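Local coordinates for NikO protein (Streptomyces tendae, PDB 4FQD) that is an enolpyruvyl transferase of the MurA subfamily, essential in nikkomycin biosynthesis, at residues 209-215 / 241-246. The protein carries 4 engineered substitutions. Residues are numbered along the deposited sequence; the frame is centred on the assembly and turned at random.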
ATOM      1  N   THR A 209     -12.742  23.939 -27.624  1.00 18.73           N
ATOM      2  CA  THR A 209     -13.053  22.745 -26.850  1.00 17.47           C
ATOM      3  C   THR A 209     -11.804  22.116 -26.239  1.00 17.18           C
ATOM      4  O   THR A 209     -10.909  21.667 -26.955  1.00 18.39           O
ATOM      5  CB  THR A 209     -13.779  21.693 -27.708  1.00 15.92           C
ATOM      6  OG1 THR A 209     -15.055  22.204 -28.113  1.00 25.66           O
ATOM      7  CG2 THR A 209     -13.981  20.411 -26.919  1.00 14.38           C
ATOM      8  N   THR A 210     -11.754  22.091 -24.913  1.00 11.79           N
ATOM      9  CA  THR A 210     -10.651  21.469 -24.195  1.00 11.87           C
ATOM     10  C   THR A 210     -11.119  20.161 -23.563  1.00 12.65           C
ATOM     11  O   THR A 210     -12.157  20.117 -22.904  1.00 13.62           O
ATOM     12  CB  THR A 210     -10.089  22.404 -23.104  1.00 14.20           C
ATOM     13  OG1 THR A 210      -9.517  23.567 -23.718  1.00 13.48           O
ATOM     14  CG2 THR A 210      -9.024  21.699 -22.282  1.00 10.72           C
ATOM     15  N   THR A 211     -10.354  19.097 -23.776  1.00 11.25           N
ATOM     16  CA  THR A 211     -10.714  17.784 -23.255  1.00 13.75           C
ATOM     17  C   THR A 211      -9.658  17.259 -22.289  1.00 13.81           C
ATOM     18  O   THR A 211      -8.498  17.081 -22.659  1.00 12.09           O
ATOM     19  CB  THR A 211     -10.914  16.766 -24.392  1.00 14.98           C
ATOM     20  OG1 THR A 211     -11.874  17.276 -25.327  1.00 17.76           O
ATOM     21  CG2 THR A 211     -11.407  15.438 -23.837  1.00 13.29           C
ATOM     22  N   LEU A 212     -10.069  17.010 -21.050  1.00 11.61           N
ATOM     23  CA  LEU A 212      -9.154  16.526 -20.024  1.00 13.97           C
ATOM     24  C   LEU A 212      -9.389  15.050 -19.729  1.00 15.09           C
ATOM     25  O   LEU A 212     -10.529  14.596 -19.641  1.00 15.87           O
ATOM     26  CB  LEU A 212      -9.297  17.352 -18.744  1.00 10.32           C
ATOM     27  CG  LEU A 212      -9.220  18.869 -18.923  1.00 13.04           C
ATOM     28  CD1 LEU A 212      -9.231  19.576 -17.576  1.00 12.10           C
ATOM     29  CD2 LEU A 212      -7.994  19.260 -19.735  1.00 11.52           C
ATOM     30  N   GLN A 213      -8.301  14.304 -19.572  1.00 20.33           N
ATOM     31  CA  GLN A 213      -8.389  12.864 -19.372  1.00 19.91           C
ATOM     32  C   GLN A 213      -7.854  12.439 -18.010  1.00 14.14           C
ATOM     33  O   GLN A 213      -6.814  12.923 -17.570  1.00 14.79           O
ATOM     34  CB  GLN A 213      -7.622  12.138 -20.472  1.00 19.60           C
ATOM     35  CG  GLN A 213      -8.271  10.853 -20.893  1.00 24.91           C
ATOM     36  CD  GLN A 213      -9.593  11.087 -21.592  1.00 39.20           C
ATOM     37  OE1 GLN A 213     -10.541  10.325 -21.415  1.00 35.42           O
ATOM     38  NE2 GLN A 213      -9.657  12.137 -22.406  1.00 28.82           N
ATOM     39  N   HIS A 214      -8.568  11.521 -17.361  1.00 12.77           N
ATOM     40  CA  HIS A 214      -8.209  11.027 -16.029  1.00 17.08           C
ATOM     41  C   HIS A 214      -7.992  12.153 -15.019  1.00 15.94           C
ATOM     42  O   HIS A 214      -6.880  12.337 -14.523  1.00 15.39           O
ATOM     43  CB  HIS A 214      -6.959  10.146 -16.096  1.00 15.49           C
ATOM     44  CG  HIS A 214      -7.053   9.030 -17.090  1.00 18.32           C
ATOM     45  ND1 HIS A 214      -6.389   9.049 -18.295  1.00 18.12           N
ATOM     46  CD2 HIS A 214      -7.737   7.861 -17.053  1.00 19.21           C
ATOM     47  CE1 HIS A 214      -6.656   7.940 -18.961  1.00 22.29           C
ATOM     48  NE2 HIS A 214      -7.473   7.202 -18.231  1.00 28.66           N
ATOM     49  N   PRO A 215      -9.055  12.906 -14.702  1.00 13.15           N
ATOM     50  CA  PRO A 215      -8.907  14.075 -13.830  1.00 16.06           C
ATOM     51  C   PRO A 215      -8.878  13.722 -12.345  1.00 12.88           C
ATOM     52  O   PRO A 215      -9.281  12.627 -11.951  1.00 11.32           O
ATOM     53  CB  PRO A 215     -10.164  14.886 -14.143  1.00 15.25           C
ATOM     54  CG  PRO A 215     -11.185  13.849 -14.461  1.00 13.93           C
ATOM     55  CD  PRO A 215     -10.449  12.722 -15.143  1.00 12.64           C
ATOM     56  N   GLU A 241     -13.831   9.034 -17.278  1.00 19.22           N
ATOM     57  CA  GLU A 241     -12.495   9.611 -17.211  1.00 20.94           C
ATOM     58  C   GLU A 241     -12.298  10.719 -18.240  1.00 15.43           C
ATOM     59  O   GLU A 241     -11.167  11.088 -18.553  1.00 20.45           O
ATOM     60  CB  GLU A 241     -11.436   8.521 -17.419  1.00 23.93           C
ATOM     61  CG  GLU A 241     -11.511   7.369 -16.426  1.00 19.26           C
ATOM     62  CD  GLU A 241     -11.103   7.774 -15.021  1.00 21.01           C
ATOM     63  OE1 GLU A 241     -10.561   8.887 -14.852  1.00 18.63           O
ATOM     64  OE2 GLU A 241     -11.322   6.977 -14.083  1.00 21.27           O
ATOM     65  N   THR A 242     -13.398  11.251 -18.761  1.00 20.62           N
ATOM     66  CA  THR A 242     -13.321  12.276 -19.798  1.00 19.88           C
ATOM     67  C   THR A 242     -14.136  13.519 -19.458  1.00 16.84           C
ATOM     68  O   THR A 242     -15.360  13.462 -19.357  1.00 19.74           O
ATOM     69  CB  THR A 242     -13.785  11.737 -21.163  1.00 17.41           C
ATOM     70  OG1 THR A 242     -12.969  10.623 -21.543  1.00 15.16           O
ATOM     71  CG2 THR A 242     -13.685  12.822 -22.225  1.00 10.58           C
ATOM     72  N   TRP A 243     -13.443  14.640 -19.288  1.00 12.93           N
ATOM     73  CA  TRP A 243     -14.097  15.919 -19.041  1.00 14.58           C
ATOM     74  C   TRP A 243     -13.883  16.857 -20.220  1.00 16.53           C
ATOM     75  O   TRP A 243     -12.752  17.070 -20.659  1.00 13.45           O
ATOM     76  CB  TRP A 243     -13.571  16.560 -17.755  1.00 13.59           C
ATOM     77  CG  TRP A 243     -13.995  15.847 -16.509  1.00 17.89           C
ATOM     78  CD1 TRP A 243     -14.724  14.696 -16.432  1.00 17.62           C
ATOM     79  CD2 TRP A 243     -13.725  16.239 -15.163  1.00 16.06           C
ATOM     80  NE1 TRP A 243     -14.921  14.346 -15.120  1.00 15.43           N
ATOM     81  CE2 TRP A 243     -14.312  15.283 -14.313  1.00 17.03           C
ATOM     82  CE3 TRP A 243     -13.035  17.311 -14.581  1.00 18.20           C
ATOM     83  CZ2 TRP A 243     -14.239  15.355 -12.928  1.00 17.54           C
ATOM     84  CZ3 TRP A 243     -12.960  17.386 -13.202  1.00 12.88           C
ATOM     85  CH2 TRP A 243     -13.559  16.415 -12.391  1.00  9.45           C
ATOM     86  N   VAL A 244     -14.976  17.414 -20.730  1.00 12.74           N
ATOM     87  CA  VAL A 244     -14.916  18.298 -21.887  1.00 14.25           C
ATOM     88  C   VAL A 244     -15.366  19.710 -21.527  1.00 17.70           C
ATOM     89  O   VAL A 244     -16.487  19.914 -21.061  1.00 15.90           O
ATOM     90  CB  VAL A 244     -15.788  17.767 -23.043  1.00 16.90           C
ATOM     91  CG1 VAL A 244     -15.788  18.747 -24.204  1.00 11.90           C
ATOM     92  CG2 VAL A 244     -15.301  16.398 -23.492  1.00  9.98           C
ATOM     93  N   ILE A 245     -14.486  20.681 -21.745  1.00 15.24           N
ATOM     94  CA  ILE A 245     -14.810  22.076 -21.479  1.00 14.86           C
ATOM     95  C   ILE A 245     -14.995  22.853 -22.776  1.00 16.85           C
ATOM     96  O   ILE A 245     -14.024  23.168 -23.465  1.00 14.20           O
ATOM     97  CB  ILE A 245     -13.716  22.777 -20.646  1.00 15.96           C
ATOM     98  CG1 ILE A 245     -13.403  21.981 -19.378  1.00 12.21           C
ATOM     99  CG2 ILE A 245     -14.136  24.202 -20.310  1.00 10.25           C
ATOM    100  CD1 ILE A 245     -12.130  21.168 -19.468  1.00 11.71           C
ATOM    101  N   HIS A 246     -16.244  23.157 -23.108  1.00 12.70           N
ATOM    102  CA  HIS A 246     -16.532  23.986 -24.268  1.00 17.52           C
ATOM    103  C   HIS A 246     -16.330  25.449 -23.894  1.00 15.58           C
ATOM    104  O   HIS A 246     -17.286  26.167 -23.600  1.00 14.51           O
ATOM    105  CB  HIS A 246     -17.955  23.741 -24.764  1.00 15.46           C
ATOM    106  CG  HIS A 246     -18.241  22.307 -25.082  1.00 20.39           C
ATOM    107  ND1 HIS A 246     -17.736  21.678 -26.201  1.00 22.24           N
ATOM    108  CD2 HIS A 246     -18.975  21.377 -24.428  1.00 23.33           C
ATOM    109  CE1 HIS A 246     -18.148  20.424 -26.222  1.00 25.98           C
ATOM    110  NE2 HIS A 246     -18.902  20.214 -25.158  1.00 18.84           N
TER
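Pro-215 sits over one face of the Trp-243 indole. Pro-215 CG lies 3.6 Å from the centroid of the Trp-243 six-membered ring, a CH-pi contact close to the ring normal. The Trp-243 side chain leaves with CG anti to its carbonyl carbon (chi1 -70°), which lays the indole face against Pro-215. Phe-237 also stacks on this ring. On the same buried face Leu-212 CG meets Ile-245 CD1 at 3.7 Å, and Leu-200 of helix 192-204 packs against both residues. An alanine in place of Trp-243 would probably leave a gap beside Pro-215 and cost Phe-237 its stacking partner.

The other face is looser and partly open to solvent. Thr-211 CG2 touches Thr-242 CG2 at 3.8 Å, and Thr-209 OG1 makes a weak hydrogen bond, 3.3 Å, to His-246 ND1 at the ring edge. His-246 NE2 is bonded to Glu-236. Past the strand ends, Glu-241 OE1 lies near His-214 CA and forms a salt bridge with Arg-337.

Paired backbone bonds join Thr-210 with Ile-245 and Leu-212 with Trp-243. The Leu-212 N to Trp-243 O bond is 2.7 Å. These are the two central antiparallel strands of a four-stranded mixed sheet backed by helices, as in the inverse beta/alpha barrel of the EPSP synthase family.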